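Local coordinates for amidohydrolase 3 domain-containing protein (Pyrococcus horikoshii, PDB 3IGH), which is of unknown function but probably hydrolyses carbon-nitrogen bonds other than peptide bonds, as many members of its amidohydrolase family do, at residues 181-186 with 211-216. Residues are numbered along the deposited sequence; the frame is centred on the assembly and turned at random.
Sequences LTVEDY and NEKALR. With SO4 (sulfate ion), chain F; SO4 (sulfate ion), chain H.
Asn211 meets the phenol of Tyr186 tip to tip, and the pair illustrates how one amide can serve two helices at once. Chi1 of 63° sets CG of this N-cap residue between its backbone N and carbonyl carbon, and OD1 accepts from Ala214 N at 2.9 Å in a nearly straight bond. The NH2 of the same amide donates to Tyr186 OH at 3.1 Å, close to its own plane and with ring and amide planes 79° apart, and also to O1 of a sulfate, probably from the crystallisation liquor. The phenol oxygen is further held by the carbonyl of Asn177 in helix 166-180. The side chains of Lys213 and Tyr186 cross at about a right angle, Lys213 CB 3.6 Å from Tyr186 CE1; the lysine then runs extended until NZ reaches Leu181 O at 2.7 Å, in the carbonyl plane. NZ also bonds Glu178 O in the last turn of helix 166-180, just before Leu181. Ala214 lays its N 3.8 Å above one face of the Tyr186 ring, towards the rim, with CB beside CD2. An alanine in place of Tyr186 would probably open a gap beside Lys213 CB and Ala214 and deprive Asn211 ND2 of its phenol acceptor. Arg216 closes the contact with aliphatic carbons, CD lying 3.7 Å from Val183 CG2. Thr182 and Asp185 form a capping box at the start of helix 183-199, and Asn211 caps helix 212-223; strand 202-210 lies between these helices in sequence, consistent with the helix-strand-helix succession of the amidohydrolase TIM barrel.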
loop_
_atom_site.group_PDB
_atom_site.type_symbol
_atom_site.label_atom_id
_atom_site.label_comp_id
_atom_site.label_asym_id
_atom_site.label_seq_id
_atom_site.Cartn_x
_atom_site.Cartn_y
_atom_site.Cartn_z
ATOM N N LEU A 181 24.715 7.504 -0.727
ATOM C CA LEU A 181 24.126 6.191 -0.914
ATOM C C LEU A 181 23.021 6.285 -1.953
ATOM O O LEU A 181 22.298 7.281 -1.995
ATOM C CB LEU A 181 23.577 5.650 0.414
ATOM C CG LEU A 181 24.583 5.387 1.547
ATOM C CD1 LEU A 181 23.836 4.962 2.822
ATOM C CD2 LEU A 181 25.619 4.334 1.136
ATOM N N THR A 182 22.919 5.262 -2.800
ATOM C CA THR A 182 21.849 5.180 -3.802
ATOM C C THR A 182 20.744 4.279 -3.285
ATOM O O THR A 182 20.951 3.555 -2.312
ATOM C CB THR A 182 22.356 4.562 -5.114
ATOM O OG1 THR A 182 22.764 3.213 -4.867
ATOM C CG2 THR A 182 23.534 5.367 -5.682
ATOM N N VAL A 183 19.585 4.295 -3.949
ATOM C CA VAL A 183 18.507 3.355 -3.629
ATOM C C VAL A 183 18.990 1.901 -3.690
ATOM O O VAL A 183 18.657 1.097 -2.807
ATOM C CB VAL A 183 17.251 3.574 -4.523
ATOM C CG1 VAL A 183 16.182 2.510 -4.248
ATOM C CG2 VAL A 183 16.683 4.964 -4.271
ATOM N N GLU A 184 19.810 1.588 -4.700
ATOM C CA GLU A 184 20.375 0.245 -4.852
ATOM C C GLU A 184 21.205 -0.167 -3.629
ATOM O O GLU A 184 21.176 -1.333 -3.224
ATOM C CB GLU A 184 21.216 0.129 -6.136
ATOM C CG GLU A 184 20.543 0.664 -7.400
ATOM C CD GLU A 184 20.882 2.122 -7.675
ATOM O OE1 GLU A 184 20.060 3.000 -7.327
ATOM O OE2 GLU A 184 21.976 2.391 -8.228
ATOM N N ASP A 185 21.938 0.786 -3.042
ATOM C CA ASP A 185 22.689 0.539 -1.801
ATOM C C ASP A 185 21.750 0.183 -0.647
ATOM O O ASP A 185 22.007 -0.765 0.099
ATOM C CB ASP A 185 23.509 1.755 -1.390
ATOM C CG ASP A 185 24.662 2.028 -2.334
ATOM O OD1 ASP A 185 25.175 1.082 -2.966
ATOM O OD2 ASP A 185 25.045 3.199 -2.439
ATOM N N TYR A 186 20.673 0.954 -0.515
ATOM C CA TYR A 186 19.653 0.704 0.508
ATOM C C TYR A 186 18.974 -0.647 0.321
ATOM O O TYR A 186 18.736 -1.347 1.306
ATOM C CB TYR A 186 18.613 1.819 0.542
ATOM C CG TYR A 186 19.016 3.052 1.322
ATOM C CD1 TYR A 186 19.673 4.115 0.696
ATOM C CD2 TYR A 186 18.724 3.166 2.681
ATOM C CE1 TYR A 186 20.030 5.262 1.407
ATOM C CE2 TYR A 186 19.083 4.301 3.404
ATOM C CZ TYR A 186 19.734 5.338 2.757
ATOM O OH TYR A 186 20.072 6.460 3.454
ATOM N N ASN A 211 13.969 7.016 5.871
ATOM C CA ASN A 211 14.147 8.208 5.041
ATOM C C ASN A 211 13.669 7.970 3.600
ATOM O O ASN A 211 13.074 6.933 3.306
ATOM C CB ASN A 211 15.606 8.736 5.096
ATOM C CG ASN A 211 16.638 7.748 4.537
ATOM O OD1 ASN A 211 16.351 6.951 3.642
ATOM N ND2 ASN A 211 17.864 7.815 5.068
ATOM N N GLU A 212 13.946 8.919 2.710
ATOM C CA GLU A 212 13.393 8.902 1.346
ATOM C C GLU A 212 13.868 7.700 0.544
ATOM O O GLU A 212 13.060 6.977 -0.047
ATOM C CB GLU A 212 13.746 10.203 0.599
ATOM C CG GLU A 212 12.986 11.458 1.069
ATOM C CD GLU A 212 13.597 12.176 2.292
ATOM O OE1 GLU A 212 14.494 11.628 2.994
ATOM O OE2 GLU A 212 13.154 13.321 2.552
ATOM N N LYS A 213 15.176 7.466 0.548
ATOM C CA LYS A 213 15.734 6.335 -0.196
ATOM C C LYS A 213 15.465 4.966 0.416
ATOM O O LYS A 213 15.316 3.981 -0.316
ATOM C CB LYS A 213 17.225 6.533 -0.437
ATOM C CG LYS A 213 17.508 7.655 -1.395
ATOM C CD LYS A 213 18.968 7.733 -1.765
ATOM C CE LYS A 213 19.170 8.834 -2.794
ATOM N NZ LYS A 213 20.607 9.091 -3.055
ATOM N N ALA A 214 15.429 4.892 1.747
ATOM C CA ALA A 214 15.042 3.651 2.425
ATOM C C ALA A 214 13.595 3.304 2.063
ATOM O O ALA A 214 13.290 2.147 1.810
ATOM C CB ALA A 214 15.195 3.766 3.936
ATOM N N LEU A 215 12.722 4.313 2.025
ATOM C CA LEU A 215 11.339 4.081 1.614
ATOM C C LEU A 215 11.232 3.595 0.169
ATOM O O LEU A 215 10.497 2.650 -0.096
ATOM C CB LEU A 215 10.443 5.303 1.864
ATOM C CG LEU A 215 8.940 5.073 1.584
ATOM C CD1 LEU A 215 8.361 3.890 2.383
ATOM C CD2 LEU A 215 8.117 6.333 1.811
ATOM N N ARG A 216 11.979 4.211 -0.751
ATOM C CA ARG A 216 12.018 3.733 -2.148
ATOM C C ARG A 216 12.468 2.273 -2.242
ATOM O O ARG A 216 11.910 1.492 -3.014
ATOM C CB ARG A 216 12.951 4.591 -3.004
ATOM C CG ARG A 216 12.454 5.986 -3.290
ATOM C CD ARG A 216 13.429 6.655 -4.254
ATOM N NE ARG A 216 13.013 8.003 -4.595
ATOM C CZ ARG A 216 12.238 8.302 -5.631
ATOM N NH1 ARG A 216 11.908 9.563 -5.861
ATOM N NH2 ARG A 216 11.795 7.341 -6.437
HETATM S S SO4 F . 19.547 6.948 -6.719
HETATM O O1 SO4 F . 19.189 5.702 -7.388
HETATM O O2 SO4 F . 20.923 7.302 -7.042
HETATM O O3 SO4 F . 18.650 8.007 -7.162
HETATM O O4 SO4 F . 19.403 6.779 -5.289
HETATM S S SO4 H . 17.981 11.196 6.792
HETATM O O1 SO4 H . 18.354 9.794 6.934
HETATM O O2 SO4 H . 19.065 12.054 7.255
HETATM O O3 SO4 H . 17.710 11.485 5.391
HETATM O O4 SO4 H . 16.781 11.465 7.571
#